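Local coordinates for 350aa long hypothetical aspartate-semialdehyde dehydrogenase (Sulfolobus tokodaii, PDB 2EP5), which probably catalyses the NADPH-dependent reduction of malonyl-CoA to malonate semialdehyde, as a member of the aspartate-semialdehyde dehydrogenase family, at residues 4-9 with 77-82; 27-32 with 340-345; 108-113 with 145-150; 151-156 with 210-215. One frame throughout, in Å; residues are numbered along the deposited sequence.

Interaction 1: residues 4-9 with 77-82; sequences KIKVSL and DVDVVL
Val7, Leu9, Val80 and Leu82 share one face of the sheet, where helix 15-24 covers Leu9 and Leu82. Leu9 holds CG anti to its backbone N, and the two leucine side chains cross obliquely, Leu9 CD1 4.1 Å from Leu82 CB. The other face carries Ser8 and Val81. Ser8 OG, in the crowded position between its own N and carbonyl carbon, sits 3.3 Å from Val81 CG1 and is buried without any polar partner. Val78 flanks that serine with both methyls: CG2 lies 3.7 Å from Ser8 CB, and CG1 presses on the backbone, 3.4 Å from Val7 CA. An alanine here would remove both methyls and would probably loosen the packing over Ser8 and the Val7 backbone. Between the faces runs a parallel ladder, Ser8 N to Val80 O (3.2 Å) and Leu82 N to Ser8 O. Toward the start of the strands Lys6 O accepts twice, from Val80 N in the carbonyl plane and from Asp79 N (2.8 Å) above it. At the exposed end of the pair Asp79 points across, its OD2 taking Lys6 N at 2.9 Å on the anti lone pair. A carboxylate thus substitutes for a strand carbonyl where this central pair of the parallel Rossmann sheet begins.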
loop_
_atom_site.group_PDB
_atom_site.type_symbol
_atom_site.label_atom_id
_atom_site.label_comp_id
_atom_site.label_asym_id
_atom_site.label_seq_id
_atom_site.Cartn_x
_atom_site.Cartn_y
_atom_site.Cartn_z
ATOM N N LYS A 4 38.741 19.897 12.816
ATOM C CA LYS A 4 37.411 20.070 12.262
ATOM C C LYS A 4 37.280 21.104 11.150
ATOM O O LYS A 4 37.944 22.133 11.159
ATOM C CB LYS A 4 36.425 20.400 13.386
ATOM C CG LYS A 4 35.829 19.171 14.070
ATOM C CD LYS A 4 36.886 18.307 14.742
ATOM C CE LYS A 4 36.300 16.984 15.239
ATOM N NZ LYS A 4 35.171 17.153 16.199
ATOM N N ILE A 5 36.421 20.799 10.184
ATOM C CA ILE A 5 36.126 21.694 9.073
ATOM C C ILE A 5 34.684 22.115 9.337
ATOM O O ILE A 5 33.779 21.278 9.372
ATOM C CB ILE A 5 36.209 20.972 7.705
ATOM C CG1 ILE A 5 37.663 20.669 7.354
ATOM C CG2 ILE A 5 35.610 21.839 6.615
ATOM C CD1 ILE A 5 38.339 19.703 8.293
ATOM N N LYS A 6 34.475 23.410 9.541
ATOM C CA LYS A 6 33.145 23.931 9.828
ATOM C C LYS A 6 32.263 24.057 8.593
ATOM O O LYS A 6 32.641 24.688 7.608
ATOM C CB LYS A 6 33.276 25.279 10.533
ATOM C CG LYS A 6 33.931 25.160 11.900
ATOM C CD LYS A 6 34.093 26.505 12.578
ATOM C CE LYS A 6 34.457 26.322 14.046
ATOM N NZ LYS A 6 35.610 25.389 14.248
ATOM N N VAL A 7 31.081 23.456 8.650
ATOM C CA VAL A 7 30.158 23.504 7.522
ATOM C C VAL A 7 28.765 24.013 7.893
ATOM O O VAL A 7 28.356 23.976 9.055
ATOM C CB VAL A 7 30.006 22.105 6.873
ATOM C CG1 VAL A 7 31.382 21.553 6.499
ATOM C CG2 VAL A 7 29.272 21.151 7.824
ATOM N N SER A 8 28.048 24.517 6.896
ATOM C CA SER A 8 26.684 24.982 7.107
ATOM C C SER A 8 25.832 24.178 6.125
ATOM O O SER A 8 26.360 23.605 5.175
ATOM C CB SER A 8 26.563 26.477 6.817
ATOM O OG SER A 8 26.681 26.745 5.440
ATOM N N LEU A 9 24.524 24.132 6.352
ATOM C CA LEU A 9 23.634 23.369 5.483
ATOM C C LEU A 9 22.396 24.145 5.041
ATOM O O LEU A 9 21.591 24.571 5.874
ATOM C CB LEU A 9 23.205 22.082 6.193
ATOM C CG LEU A 9 22.252 21.138 5.445
ATOM C CD1 LEU A 9 22.933 20.590 4.192
ATOM C CD2 LEU A 9 21.824 19.995 6.368
ATOM N N ASP A 77 31.799 32.777 8.569
ATOM C CA ASP A 77 32.758 31.965 9.309
ATOM C C ASP A 77 32.778 30.488 8.913
ATOM O O ASP A 77 33.596 29.723 9.424
ATOM C CB ASP A 77 32.516 32.077 10.817
ATOM C CG ASP A 77 31.099 31.715 11.214
ATOM O OD1 ASP A 77 30.518 30.791 10.605
ATOM O OD2 ASP A 77 30.569 32.346 12.153
ATOM N N VAL A 78 31.898 30.082 8.001
ATOM C CA VAL A 78 31.863 28.682 7.592
ATOM C C VAL A 78 32.949 28.350 6.575
ATOM O O VAL A 78 33.248 29.147 5.690
ATOM C CB VAL A 78 30.491 28.297 6.985
ATOM C CG1 VAL A 78 30.460 26.809 6.692
ATOM C CG2 VAL A 78 29.369 28.671 7.942
ATOM N N ASP A 79 33.538 27.166 6.713
ATOM C CA ASP A 79 34.580 26.720 5.804
ATOM C C ASP A 79 33.990 26.293 4.469
ATOM O O ASP A 79 34.540 26.605 3.415
ATOM C CB ASP A 79 35.361 25.553 6.412
ATOM C CG ASP A 79 36.359 26.002 7.463
ATOM O OD1 ASP A 79 37.233 26.837 7.137
ATOM O OD2 ASP A 79 36.271 25.516 8.611
ATOM N N VAL A 80 32.873 25.572 4.519
ATOM C CA VAL A 80 32.202 25.103 3.311
ATOM C C VAL A 80 30.693 25.126 3.500
ATOM O O VAL A 80 30.182 24.783 4.564
ATOM C CB VAL A 80 32.620 23.657 2.958
ATOM C CG1 VAL A 80 31.887 23.190 1.702
ATOM C CG2 VAL A 80 34.120 23.587 2.755
ATOM N N VAL A 81 29.978 25.549 2.471
ATOM C CA VAL A 81 28.530 25.588 2.538
ATOM C C VAL A 81 27.992 24.427 1.721
ATOM O O VAL A 81 28.323 24.289 0.542
ATOM C CB VAL A 81 27.967 26.882 1.954
ATOM C CG1 VAL A 81 26.455 26.895 2.107
ATOM C CG2 VAL A 81 28.581 28.079 2.650
ATOM N N LEU A 82 27.195 23.576 2.361
ATOM C CA LEU A 82 26.589 22.439 1.680
ATOM C C LEU A 82 25.153 22.854 1.388
ATOM O O LEU A 82 24.552 23.595 2.161
ATOM C CB LEU A 82 26.609 21.199 2.573
ATOM C CG LEU A 82 27.937 20.836 3.239
ATOM C CD1 LEU A 82 27.806 19.442 3.812
ATOM C CD2 LEU A 82 29.088 20.885 2.248
#

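Interaction 2: residues 27-32 with 340-345; sequences HPYLEL and TVEVMK
The apolar part is small. Leu30, at the start of strand 30-36, puts CD1 4.2 Å from Val341 CG1 on the C-terminal helix 334-347, the two side chains crossing obliquely; Ile338, about one turn earlier on that helix, also touches Leu30.

Aromatic packing comes next. Tyr29 holds CG in the crowded position between its N and carbonyl carbon (chi1 47°), and the ring reaches toward the helix. Its OH lands 3.5 Å from Glu342 CB, meeting that side chain at about a right angle, while CE2 of the tyrosine is 4.5 Å from Lys345 CG. The His27 imidazole stands over the middle of one face of the Tyr29 ring, with Leu30 CB and Pro28 CD against its own two faces.

The polar element is Glu342. Its CG is anti to its own carbonyl carbon and the chain runs extended beyond it, carrying the carboxylate past the tyrosine hydroxyl to Thr279, whose OG1 is hydrogen-bonded to OE2. An alanine here would remove CG and the carboxylate, and would probably lose the Thr279 bond, while the CB contact with Tyr29 OH could remain.

What is secure, then, is contact of Leu30 and Tyr29 with one side of the helix, beside a buried acid whose OE2 is tied to a third part of the chain.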
loop_
_atom_site.group_PDB
_atom_site.type_symbol
_atom_site.label_atom_id
_atom_site.label_comp_id
_atom_site.label_asym_id
_atom_site.label_seq_id
_atom_site.Cartn_x
_atom_site.Cartn_y
_atom_site.Cartn_z
ATOM N N HIS A 27 29.901 13.017 12.314
ATOM C CA HIS A 27 31.054 12.993 11.422
ATOM C C HIS A 27 32.376 13.278 12.137
ATOM O O HIS A 27 32.443 14.134 13.013
ATOM C CB HIS A 27 30.880 14.000 10.286
ATOM C CG HIS A 27 31.850 13.804 9.164
ATOM N ND1 HIS A 27 31.512 13.160 7.993
ATOM C CD2 HIS A 27 33.169 14.100 9.062
ATOM C CE1 HIS A 27 32.580 13.067 7.220
ATOM N NE2 HIS A 27 33.599 13.627 7.846
ATOM N N PRO A 28 33.447 12.555 11.763
ATOM C CA PRO A 28 34.790 12.702 12.341
ATOM C C PRO A 28 35.350 14.132 12.344
ATOM O O PRO A 28 35.724 14.643 13.397
ATOM C CB PRO A 28 35.637 11.761 11.484
ATOM C CG PRO A 28 34.688 10.676 11.158
ATOM C CD PRO A 28 33.411 11.416 10.823
ATOM N N TYR A 29 35.419 14.771 11.175
ATOM C CA TYR A 29 35.955 16.132 11.090
ATOM C C TYR A 29 35.029 17.224 10.550
ATOM O O TYR A 29 35.322 18.408 10.703
ATOM C CB TYR A 29 37.260 16.148 10.288
ATOM C CG TYR A 29 37.217 15.395 8.982
ATOM C CD1 TYR A 29 37.439 14.020 8.943
ATOM C CD2 TYR A 29 36.981 16.059 7.779
ATOM C CE1 TYR A 29 37.433 13.328 7.738
ATOM C CE2 TYR A 29 36.972 15.375 6.569
ATOM C CZ TYR A 29 37.200 14.015 6.556
ATOM O OH TYR A 29 37.218 13.335 5.360
ATOM N N LEU A 30 33.929 16.841 9.912
ATOM C CA LEU A 30 32.981 17.821 9.389
ATOM C C LEU A 30 32.066 18.249 10.537
ATOM O O LEU A 30 31.257 17.460 11.012
ATOM C CB LEU A 30 32.157 17.201 8.254
ATOM C CG LEU A 30 32.493 17.523 6.792
ATOM C CD1 LEU A 30 33.979 17.737 6.601
ATOM C CD2 LEU A 30 31.980 16.397 5.908
ATOM N N GLU A 31 32.202 19.495 10.983
ATOM C CA GLU A 31 31.401 20.017 12.088
ATOM C C GLU A 31 30.283 20.953 11.638
ATOM O O GLU A 31 30.523 22.116 11.297
ATOM C CB GLU A 31 32.304 20.746 13.089
ATOM C CG GLU A 31 31.555 21.428 14.237
ATOM C CD GLU A 31 32.488 21.951 15.326
ATOM O OE1 GLU A 31 33.533 22.549 14.985
ATOM O OE2 GLU A 31 32.173 21.772 16.525
ATOM N N LEU A 32 29.059 20.438 11.654
ATOM C CA LEU A 32 27.895 21.212 11.254
ATOM C C LEU A 32 27.598 22.250 12.329
ATOM O O LEU A 32 27.216 21.906 13.454
ATOM C CB LEU A 32 26.693 20.287 11.058
ATOM C CG LEU A 32 25.352 20.944 10.727
ATOM C CD1 LEU A 32 25.481 21.771 9.452
ATOM C CD2 LEU A 32 24.281 19.864 10.577
ATOM N N THR A 340 31.706 14.071 -1.348
ATOM C CA THR A 340 32.384 14.985 -2.253
ATOM C C THR A 340 33.265 15.921 -1.447
ATOM O O THR A 340 34.396 16.201 -1.841
ATOM C CB THR A 340 31.376 15.798 -3.097
ATOM O OG1 THR A 340 30.612 14.902 -3.916
ATOM C CG2 THR A 340 32.108 16.791 -4.000
ATOM N N VAL A 341 32.755 16.394 -0.311
ATOM C CA VAL A 341 33.540 17.284 0.545
ATOM C C VAL A 341 34.763 16.532 1.086
ATOM O O VAL A 341 35.873 17.071 1.104
ATOM C CB VAL A 341 32.723 17.829 1.754
ATOM C CG1 VAL A 341 33.600 18.753 2.586
ATOM C CG2 VAL A 341 31.494 18.586 1.270
ATOM N N GLU A 342 34.566 15.286 1.511
ATOM C CA GLU A 342 35.688 14.507 2.037
ATOM C C GLU A 342 36.798 14.402 0.984
ATOM O O GLU A 342 37.978 14.594 1.286
ATOM C CB GLU A 342 35.226 13.105 2.455
ATOM C CG GLU A 342 33.961 13.108 3.303
ATOM C CD GLU A 342 33.606 11.740 3.870
ATOM O OE1 GLU A 342 33.964 10.713 3.258
ATOM O OE2 GLU A 342 32.949 11.691 4.928
ATOM N N VAL A 343 36.415 14.105 -0.253
ATOM C CA VAL A 343 37.383 13.990 -1.338
ATOM C C VAL A 343 38.147 15.305 -1.539
ATOM O O VAL A 343 39.369 15.304 -1.692
ATOM C CB VAL A 343 36.688 13.616 -2.671
ATOM C CG1 VAL A 343 37.680 13.728 -3.819
ATOM C CG2 VAL A 343 36.114 12.202 -2.590
ATOM N N MET A 344 37.414 16.416 -1.546
ATOM C CA MET A 344 38.006 17.733 -1.735
ATOM C C MET A 344 39.065 18.012 -0.672
ATOM O O MET A 344 40.127 18.553 -0.974
ATOM C CB MET A 344 36.918 18.813 -1.694
ATOM C CG MET A 344 35.998 18.834 -2.911
ATOM S SD MET A 344 34.597 19.965 -2.726
ATOM C CE MET A 344 35.338 21.541 -3.138
ATOM N N LYS A 345 38.781 17.643 0.574
ATOM C CA LYS A 345 39.748 17.847 1.646
ATOM C C LYS A 345 40.961 16.964 1.349
ATOM O O LYS A 345 42.106 17.406 1.440
ATOM C CB LYS A 345 39.132 17.474 3.000
ATOM C CG LYS A 345 40.096 17.556 4.182
ATOM C CD LYS A 345 40.608 18.972 4.402
ATOM C CE LYS A 345 41.620 19.029 5.548
ATOM N NZ LYS A 345 42.101 20.418 5.816
#

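Interaction 3: residues 108-113 with 145-150; sequences ASPFRM and LVKNPN
Residues 108-113 follow strand 103-106 as a loop that folds into a type II turn from Ser109 to Arg112, closed by Arg112 N to Ser109 O at 3.0 Å. Phe111 takes the left-handed backbone position (phi 78°) that such a turn needs. Residues 145-150 begin as strand and then run extended to Asn150, the N-cap of the next helix; Arg112 and Lys147 bring the two backbones closest, CA to CA 5.6 Å.

Lys147 bends at chi2 (-73°) and carries its chain to the carbonyls of the loop, where NZ donates to Ala108 O at 2.8 Å from well above the carbonyl plane. The same ammonium makes a salt bridge with Glu94 and a hydrogen bond with Ser106 OG, so its buried charge is probably balanced. Arg112 crosses Lys147 at about a right angle and runs extended from CG to NE along residues 147-150, CG 4.0 Å from Lys147 CB. Its NE makes a weak bond to Asn148 O. The guanidinium is sandwiched, with Asn150 N 3.4 Å above one face and Ser109 CA over the opposite one; NH1 forms a salt bridge with Glu211 and NH2 bonds Asn107 O, which together fix its rotation. At the far end Leu145 CD2 meets Phe111 CD2 at 3.7 Å, the side chains about perpendicular.

Asn150 OD1 caps Ala153 N, while its ND2 is held by Glu204. This is the connection from the edge strand of the Rossmann sheet to Cys151, the predicted acyl-thioester cysteine.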
loop_
_atom_site.group_PDB
_atom_site.type_symbol
_atom_site.label_atom_id
_atom_site.label_comp_id
_atom_site.label_asym_id
_atom_site.label_seq_id
_atom_site.Cartn_x
_atom_site.Cartn_y
_atom_site.Cartn_z
ATOM N N ALA A 108 21.516 20.404 -5.682
ATOM C CA ALA A 108 20.366 20.965 -6.398
ATOM C C ALA A 108 20.758 21.072 -7.872
ATOM O O ALA A 108 21.922 21.293 -8.192
ATOM C CB ALA A 108 20.014 22.337 -5.848
ATOM N N SER A 109 19.779 20.939 -8.758
ATOM C CA SER A 109 20.006 20.963 -10.210
ATOM C C SER A 109 20.667 22.170 -10.909
ATOM O O SER A 109 21.439 21.985 -11.851
ATOM C CB SER A 109 18.690 20.645 -10.917
ATOM O OG SER A 109 17.723 21.619 -10.604
ATOM N N PRO A 110 20.372 23.409 -10.482
ATOM C CA PRO A 110 21.002 24.555 -11.158
ATOM C C PRO A 110 22.531 24.468 -11.286
ATOM O O PRO A 110 23.223 24.119 -10.329
ATOM C CB PRO A 110 20.557 25.741 -10.306
ATOM C CG PRO A 110 19.189 25.307 -9.839
ATOM C CD PRO A 110 19.443 23.867 -9.436
ATOM N N PHE A 111 23.038 24.766 -12.482
ATOM C CA PHE A 111 24.472 24.742 -12.765
ATOM C C PHE A 111 25.089 23.359 -12.980
ATOM O O PHE A 111 26.234 23.260 -13.422
ATOM C CB PHE A 111 25.253 25.441 -11.647
ATOM C CG PHE A 111 25.010 26.918 -11.563
ATOM C CD1 PHE A 111 25.434 27.766 -12.586
ATOM C CD2 PHE A 111 24.359 27.466 -10.458
ATOM C CE1 PHE A 111 25.212 29.142 -12.510
ATOM C CE2 PHE A 111 24.131 28.837 -10.371
ATOM C CZ PHE A 111 24.560 29.679 -11.404
ATOM N N ARG A 112 24.353 22.291 -12.676
ATOM C CA ARG A 112 24.912 20.945 -12.826
ATOM C C ARG A 112 25.578 20.703 -14.173
ATOM O O ARG A 112 26.572 19.979 -14.261
ATOM C CB ARG A 112 23.839 19.882 -12.622
ATOM C CG ARG A 112 23.555 19.523 -11.186
ATOM C CD ARG A 112 22.549 18.382 -11.171
ATOM N NE ARG A 112 21.924 18.154 -9.875
ATOM C CZ ARG A 112 20.703 17.648 -9.746
ATOM N NH1 ARG A 112 20.003 17.336 -10.831
ATOM N NH2 ARG A 112 20.179 17.451 -8.543
ATOM N N MET A 113 25.033 21.310 -15.220
ATOM C CA MET A 113 25.580 21.131 -16.554
ATOM C C MET A 113 26.431 22.311 -17.037
ATOM O O MET A 113 26.731 22.423 -18.227
ATOM C CB MET A 113 24.443 20.834 -17.540
ATOM C CG MET A 113 23.705 19.518 -17.262
ATOM S SD MET A 113 24.786 18.036 -17.241
ATOM C CE MET A 113 25.195 17.861 -19.002
ATOM N N LEU A 145 32.150 26.650 -6.725
ATOM C CA LEU A 145 30.892 25.921 -6.828
ATOM C C LEU A 145 31.114 24.521 -7.387
ATOM O O LEU A 145 31.762 24.341 -8.429
ATOM C CB LEU A 145 29.893 26.667 -7.715
ATOM C CG LEU A 145 28.536 25.969 -7.851
ATOM C CD1 LEU A 145 27.885 25.859 -6.489
ATOM C CD2 LEU A 145 27.633 26.741 -8.788
ATOM N N VAL A 146 30.583 23.530 -6.672
ATOM C CA VAL A 146 30.679 22.128 -7.071
ATOM C C VAL A 146 29.263 21.557 -7.040
ATOM O O VAL A 146 28.457 21.911 -6.179
ATOM C CB VAL A 146 31.586 21.313 -6.107
ATOM C CG1 VAL A 146 31.639 19.851 -6.550
ATOM C CG2 VAL A 146 33.000 21.907 -6.085
ATOM N N LYS A 147 28.950 20.682 -7.980
ATOM C CA LYS A 147 27.617 20.119 -8.018
ATOM C C LYS A 147 27.589 18.606 -7.958
ATOM O O LYS A 147 28.571 17.933 -8.263
ATOM C CB LYS A 147 26.894 20.606 -9.274
ATOM C CG LYS A 147 26.378 22.036 -9.170
ATOM C CD LYS A 147 25.165 22.106 -8.242
ATOM C CE LYS A 147 24.733 23.534 -7.984
ATOM N NZ LYS A 147 23.363 23.603 -7.411
ATOM N N ASN A 148 26.451 18.080 -7.529
ATOM C CA ASN A 148 26.231 16.645 -7.446
ATOM C C ASN A 148 25.058 16.384 -8.379
ATOM O O ASN A 148 24.161 17.217 -8.511
ATOM C CB ASN A 148 25.897 16.235 -6.012
ATOM C CG ASN A 148 27.090 16.349 -5.092
ATOM O OD1 ASN A 148 27.073 17.092 -4.111
ATOM N ND2 ASN A 148 28.146 15.614 -5.412
ATOM N N PRO A 149 25.044 15.223 -9.037
ATOM C CA PRO A 149 23.956 14.909 -9.963
ATOM C C PRO A 149 22.619 14.462 -9.391
ATOM O O PRO A 149 22.470 14.212 -8.194
ATOM C CB PRO A 149 24.576 13.829 -10.847
ATOM C CG PRO A 149 25.412 13.063 -9.860
ATOM C CD PRO A 149 26.080 14.173 -9.059
ATOM N N ASN A 150 21.647 14.381 -10.290
ATOM C CA ASN A 150 20.306 13.909 -9.986
ATOM C C ASN A 150 20.489 12.526 -9.345
ATOM O O ASN A 150 21.319 11.729 -9.802
ATOM C CB ASN A 150 19.505 13.837 -11.297
ATOM C CG ASN A 150 18.330 12.885 -11.230
ATOM O OD1 ASN A 150 18.464 11.694 -11.524
ATOM N ND2 ASN A 150 17.169 13.402 -10.843
#

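Interaction 4: residues 151-156 with 210-215; sequences CTAAIM and KELTKL
Ala153 points toward helix 210-215, and three side chains gather around it. The helix segments cross at -46° with their axes 9.4 Å apart, and the small alanine lets its CA come within 6.0 Å of Leu212 CA. Glu211 comes from one side, extended beyond CG, and lays OE1 3.8 Å from Ala153 CB. Leu215 CD1 lies 4.3 Å from Ala153 CB. Leu212 leaves its helix at an angle and then turns in, chi1 at -132° away from any staggered position; its CD1 rests 3.5 Å from Ala153 O and 4.2 Å from Met156 CB. Met156 starts toward the facing helix but bends at chi2 and chi3, carrying its end away to pack on strands 171-178 and 244-251.

The polar work of Glu211 goes to the lead-in to the first helix: OE1 accepts from Asn150 N and OE2 forms a salt bridge with Arg112.

Cys151, in the first turn, faces away from this interface toward His244, the predicted proton acceptor. A predicted nucleophilic cysteine at a helix N-terminus, where the helix dipole may stabilise a thiolate, is the active-site arrangement of the semialdehyde dehydrogenases, here backed by a helix of the dimerisation domain.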
loop_
_atom_site.group_PDB
_atom_site.type_symbol
_atom_site.label_atom_id
_atom_site.label_comp_id
_atom_site.label_asym_id
_atom_site.label_seq_id
_atom_site.Cartn_x
_atom_site.Cartn_y
_atom_site.Cartn_z
ATOM N N CYS A 151 19.733 12.253 -8.284
ATOM C CA CYS A 151 19.846 10.980 -7.571
ATOM C C CYS A 151 19.822 9.750 -8.474
ATOM O O CYS A 151 20.649 8.846 -8.326
ATOM C CB CYS A 151 18.756 10.876 -6.489
ATOM S SG CYS A 151 17.084 11.320 -7.007
ATOM N N THR A 152 18.893 9.720 -9.421
ATOM C CA THR A 152 18.787 8.591 -10.333
ATOM C C THR A 152 20.037 8.497 -11.207
ATOM O O THR A 152 20.565 7.408 -11.442
ATOM C CB THR A 152 17.556 8.730 -11.241
ATOM O OG1 THR A 152 16.406 9.014 -10.436
ATOM C CG2 THR A 152 17.324 7.439 -12.024
ATOM N N ALA A 153 20.499 9.647 -11.688
ATOM C CA ALA A 153 21.689 9.700 -12.523
ATOM C C ALA A 153 22.865 9.148 -11.735
ATOM O O ALA A 153 23.642 8.328 -12.242
ATOM C CB ALA A 153 21.972 11.141 -12.936
ATOM N N ALA A 154 22.993 9.610 -10.492
ATOM C CA ALA A 154 24.068 9.171 -9.614
ATOM C C ALA A 154 24.069 7.651 -9.502
ATOM O O ALA A 154 25.106 7.006 -9.654
ATOM C CB ALA A 154 23.898 9.788 -8.238
ATOM N N ILE A 155 22.897 7.080 -9.246
ATOM C CA ILE A 155 22.779 5.640 -9.106
ATOM C C ILE A 155 23.115 4.911 -10.411
ATOM O O ILE A 155 23.897 3.961 -10.415
ATOM C CB ILE A 155 21.353 5.257 -8.616
ATOM C CG1 ILE A 155 21.115 5.869 -7.226
ATOM C CG2 ILE A 155 21.198 3.732 -8.559
ATOM C CD1 ILE A 155 19.692 5.739 -6.707
ATOM N N MET A 156 22.538 5.370 -11.517
ATOM C CA MET A 156 22.780 4.754 -12.822
ATOM C C MET A 156 24.240 4.803 -13.280
ATOM O O MET A 156 24.721 3.877 -13.936
ATOM C CB MET A 156 21.921 5.430 -13.888
ATOM C CG MET A 156 20.428 5.341 -13.661
ATOM S SD MET A 156 19.839 3.657 -13.384
ATOM C CE MET A 156 18.745 3.941 -11.957
ATOM N N LYS A 210 21.491 13.523 -20.022
ATOM C CA LYS A 210 22.525 14.547 -20.114
ATOM C C LYS A 210 23.579 14.444 -19.018
ATOM O O LYS A 210 24.781 14.421 -19.300
ATOM C CB LYS A 210 21.896 15.941 -20.089
ATOM C CG LYS A 210 20.983 16.223 -21.273
ATOM C CD LYS A 210 20.547 17.691 -21.302
ATOM C CE LYS A 210 19.519 17.941 -22.408
ATOM N NZ LYS A 210 19.982 17.394 -23.720
ATOM N N GLU A 211 23.134 14.382 -17.765
ATOM C CA GLU A 211 24.063 14.296 -16.641
ATOM C C GLU A 211 24.957 13.069 -16.716
ATOM O O GLU A 211 26.123 13.118 -16.340
ATOM C CB GLU A 211 23.296 14.308 -15.319
ATOM C CG GLU A 211 22.787 15.684 -14.939
ATOM C CD GLU A 211 21.975 15.676 -13.655
ATOM O OE1 GLU A 211 22.358 14.958 -12.709
ATOM O OE2 GLU A 211 20.961 16.398 -13.590
ATOM N N LEU A 212 24.412 11.966 -17.210
ATOM C CA LEU A 212 25.193 10.740 -17.343
ATOM C C LEU A 212 26.361 11.002 -18.315
ATOM O O LEU A 212 27.447 10.426 -18.184
ATOM C CB LEU A 212 24.286 9.620 -17.862
ATOM C CG LEU A 212 24.294 8.254 -17.160
ATOM C CD1 LEU A 212 24.266 8.412 -15.658
ATOM C CD2 LEU A 212 23.101 7.448 -17.643
ATOM N N THR A 213 26.128 11.893 -19.279
ATOM C CA THR A 213 27.139 12.265 -20.271
ATOM C C THR A 213 28.334 12.989 -19.633
ATOM O O THR A 213 29.489 12.793 -20.036
ATOM C CB THR A 213 26.514 13.172 -21.358
ATOM O OG1 THR A 213 25.814 12.361 -22.310
ATOM C CG2 THR A 213 27.562 13.972 -22.055
ATOM N N LYS A 214 28.058 13.822 -18.634
ATOM C CA LYS A 214 29.112 14.559 -17.949
ATOM C C LYS A 214 29.795 13.713 -16.877
ATOM O O LYS A 214 31.007 13.779 -16.707
ATOM C CB LYS A 214 28.540 15.823 -17.318
ATOM C CG LYS A 214 29.591 16.760 -16.754
ATOM C CD LYS A 214 28.943 18.054 -16.283
ATOM C CE LYS A 214 29.976 19.040 -15.775
ATOM N NZ LYS A 214 29.332 20.334 -15.434
ATOM N N LEU A 215 29.015 12.917 -16.152
ATOM C CA LEU A 215 29.570 12.060 -15.107
ATOM C C LEU A 215 30.585 11.073 -15.665
ATOM O O LEU A 215 31.587 10.762 -15.014
ATOM C CB LEU A 215 28.451 11.291 -14.411
ATOM C CG LEU A 215 27.521 12.165 -13.572
ATOM C CD1 LEU A 215 26.300 11.357 -13.152
ATOM C CD2 LEU A 215 28.285 12.712 -12.361
#

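How the interactions relate
The contacts run from the Rossmann sheet to the predicted active site. Interactions 1 and 2, centres 9 Å apart, lie on neighbouring strands, 5-10 and 30-36, of one sheet: Ile5 N probably bonds Tyr29 O at 2.7 Å, and Leu82 CD2 packs on Val341 CG2 at 3.5 Å. Helix 334-347 then carries interaction 2 to interaction 3, where Thr340 OG1 and Asn148 ND2 lie 3.0 Å apart. Interaction 3 meets interaction 4 through Asn150 N and Glu211 OE1, 2.6 Å apart, and through Arg112 O and Lys214 NZ. Here lies the predicted site, the Asn150 side chain about 4 Å from that of Cys151 and about 6 Å from that of His244. Interaction 1 is remote, its centre 26 Å from that of interaction 4.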